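Local coordinates for glucose-6-phosphate isomerase (Chlamydia trachomatis D/UW-3/CX, PDB 6OTU), which catalyses the reversible isomerisation of glucose-6-phosphate to fructose-6-phosphate, at residues Tyr58-Val63 / Ser454-Leu459. Sequence-based numbering, arbitrary orientation.
Sequences YATERV and SPSSIL
T60 and S456 grip each other twice. The backbone N of S456 donates to T60 O (2.9 Å, N-H...O angle 158°), and the T60 hydroxyl OG1 donates back to S456 O at 2.7 Å. Both donors stand above the plane of the carbonyl they reach. The second bond depends on chi1 of T60 (50°), which sets OG1 between the backbone N and the carbonyl carbon, facing the strand. T60 O also receives a CA-H...O contact from P455, whose CA is 3.2 Å away. S434 of helix 422-439 hydrogen-bonds through its OG to both T60 OG1 and S456 OG, closing the buried polar cluster. Residues 58-61 form a type I beta turn, closed by E61 N to Y58 O; it follows strand 54-57, the antiparallel neighbour of strand 456-461 in the mixed sheet of this phosphoglucose isomerase fold. Through the S456 N to T60 O bond, the turn stays joined to the start of strand 456-461 beyond the end of strand 54-57, away from the glucose-6-phosphate pocket. At the last residue of the turn, E61, the side chain bends at chi2 (-87°), and OE2 rests over the face of the S456-S457 peptide, 3.4 Å from S456 C. OE1 lies 3.5 Å from P455 CB, the two side chains crossing at about a right angle, and takes its hydrogen bond from N324 of helix 313-327. Packing slackens towards R62, the partly exposed residue of the contact and the centre of an inverse gamma turn: its CG comes no closer than 4.4 Å to P455 CB, and its guanidinium turns elsewhere, NE bonding to I31 O. Y58 also adds little here, its ring leading away from the strand towards L316 and L320 of helix 313-327.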
loop_
_atom_site.group_PDB
_atom_site.type_symbol
_atom_site.label_atom_id
_atom_site.label_comp_id
_atom_site.label_asym_id
_atom_site.label_seq_id
_atom_site.Cartn_x
_atom_site.Cartn_y
_atom_site.Cartn_z
ATOM N N TYR A 58 7.311 -15.582 -17.856
ATOM C CA TYR A 58 7.606 -16.155 -16.548
ATOM C C TYR A 58 8.914 -16.928 -16.584
ATOM O O TYR A 58 9.109 -17.830 -15.765
ATOM C CB TYR A 58 6.476 -17.079 -16.056
ATOM C CG TYR A 58 5.995 -18.101 -17.081
ATOM C CD1 TYR A 58 5.199 -17.711 -18.157
ATOM C CD2 TYR A 58 6.327 -19.453 -16.970
ATOM C CE1 TYR A 58 4.746 -18.629 -19.098
ATOM C CE2 TYR A 58 5.877 -20.386 -17.920
ATOM C CZ TYR A 58 5.083 -19.960 -18.983
ATOM O OH TYR A 58 4.616 -20.859 -19.930
ATOM N N ALA A 59 9.801 -16.609 -17.534
ATOM C CA ALA A 59 11.138 -17.178 -17.507
ATOM C C ALA A 59 11.887 -16.811 -16.224
ATOM O O ALA A 59 12.830 -17.513 -15.842
ATOM C CB ALA A 59 11.912 -16.722 -18.748
ATOM N N THR A 60 11.479 -15.746 -15.541
ATOM C CA THR A 60 12.106 -15.348 -14.284
ATOM C C THR A 60 11.388 -15.909 -13.050
ATOM O O THR A 60 11.637 -15.441 -11.940
ATOM C CB THR A 60 12.188 -13.822 -14.209
ATOM O OG1 THR A 60 10.907 -13.255 -14.520
ATOM C CG2 THR A 60 13.221 -13.289 -15.211
ATOM N N GLU A 61 10.491 -16.883 -13.223
ATOM C CA GLU A 61 9.986 -17.704 -12.125
ATOM C C GLU A 61 10.829 -18.968 -12.025
ATOM O O GLU A 61 11.381 -19.443 -13.019
ATOM C CB GLU A 61 8.522 -18.103 -12.335
ATOM C CG GLU A 61 7.541 -16.953 -12.505
ATOM C CD GLU A 61 7.020 -16.432 -11.194
ATOM O OE1 GLU A 61 7.426 -16.958 -10.131
ATOM O OE2 GLU A 61 6.217 -15.475 -11.223
ATOM N N ARG A 62 10.932 -19.510 -10.810
ATOM C CA ARG A 62 11.747 -20.703 -10.555
ATOM C C ARG A 62 10.960 -21.962 -10.931
ATOM O O ARG A 62 10.599 -22.794 -10.094
ATOM C CB ARG A 62 12.195 -20.744 -9.100
ATOM C CG ARG A 62 13.064 -19.568 -8.689
ATOM C CD ARG A 62 13.753 -19.811 -7.348
ATOM N NE ARG A 62 14.878 -20.731 -7.453
ATOM C CZ ARG A 62 15.638 -21.093 -6.425
ATOM N NH1 ARG A 62 15.368 -20.615 -5.218
ATOM N NH2 ARG A 62 16.657 -21.933 -6.595
ATOM N N VAL A 63 10.698 -22.095 -12.230
ATOM C CA VAL A 63 9.944 -23.225 -12.766
ATOM C C VAL A 63 10.647 -23.736 -14.019
ATOM O O VAL A 63 11.243 -22.959 -14.775
ATOM C CB VAL A 63 8.475 -22.843 -13.062
ATOM C CG1 VAL A 63 7.722 -22.570 -11.762
ATOM C CG2 VAL A 63 8.397 -21.632 -13.989
ATOM N N SER A 454 15.256 -14.489 -6.949
ATOM C CA SER A 454 14.010 -13.924 -6.460
ATOM C C SER A 454 13.044 -13.880 -7.639
ATOM O O SER A 454 13.322 -13.183 -8.634
ATOM C CB SER A 454 14.241 -12.529 -5.871
ATOM O OG SER A 454 13.064 -11.759 -5.796
ATOM N N PRO A 455 11.941 -14.628 -7.605
ATOM C CA PRO A 455 11.160 -14.861 -8.826
ATOM C C PRO A 455 10.220 -13.712 -9.171
ATOM O O PRO A 455 9.780 -12.940 -8.317
ATOM C CB PRO A 455 10.362 -16.129 -8.490
ATOM C CG PRO A 455 10.226 -16.093 -7.012
ATOM C CD PRO A 455 11.475 -15.459 -6.475
ATOM N N SER A 456 9.888 -13.631 -10.460
ATOM C CA SER A 456 8.937 -12.626 -10.907
ATOM C C SER A 456 8.330 -13.042 -12.237
ATOM O O SER A 456 8.867 -13.901 -12.948
ATOM C CB SER A 456 9.588 -11.237 -11.025
ATOM O OG SER A 456 10.706 -11.245 -11.895
ATOM N N SER A 457 7.191 -12.418 -12.555
ATOM C CA SER A 457 6.572 -12.502 -13.868
ATOM C C SER A 457 6.302 -11.095 -14.397
ATOM O O SER A 457 6.331 -10.102 -13.661
ATOM C CB SER A 457 5.267 -13.321 -13.842
ATOM O OG SER A 457 4.226 -12.631 -13.170
ATOM N N ILE A 458 6.026 -11.034 -15.696
ATOM C CA ILE A 458 5.887 -9.791 -16.445
ATOM C C ILE A 458 4.631 -9.908 -17.293
ATOM O O ILE A 458 4.539 -10.796 -18.147
ATOM C CB ILE A 458 7.102 -9.508 -17.353
ATOM C CG1 ILE A 458 8.420 -9.541 -16.573
ATOM C CG2 ILE A 458 6.927 -8.179 -18.064
ATOM C CD1 ILE A 458 9.671 -9.317 -17.453
ATOM N N LEU A 459 3.682 -9.007 -17.075
ATOM C CA LEU A 459 2.479 -8.914 -17.883
ATOM C C LEU A 459 2.462 -7.552 -18.565
ATOM O O LEU A 459 2.571 -6.523 -17.886
ATOM C CB LEU A 459 1.239 -9.104 -17.011
ATOM C CG LEU A 459 -0.088 -9.110 -17.759
ATOM C CD1 LEU A 459 -0.147 -10.275 -18.741
ATOM C CD2 LEU A 459 -1.238 -9.156 -16.760
#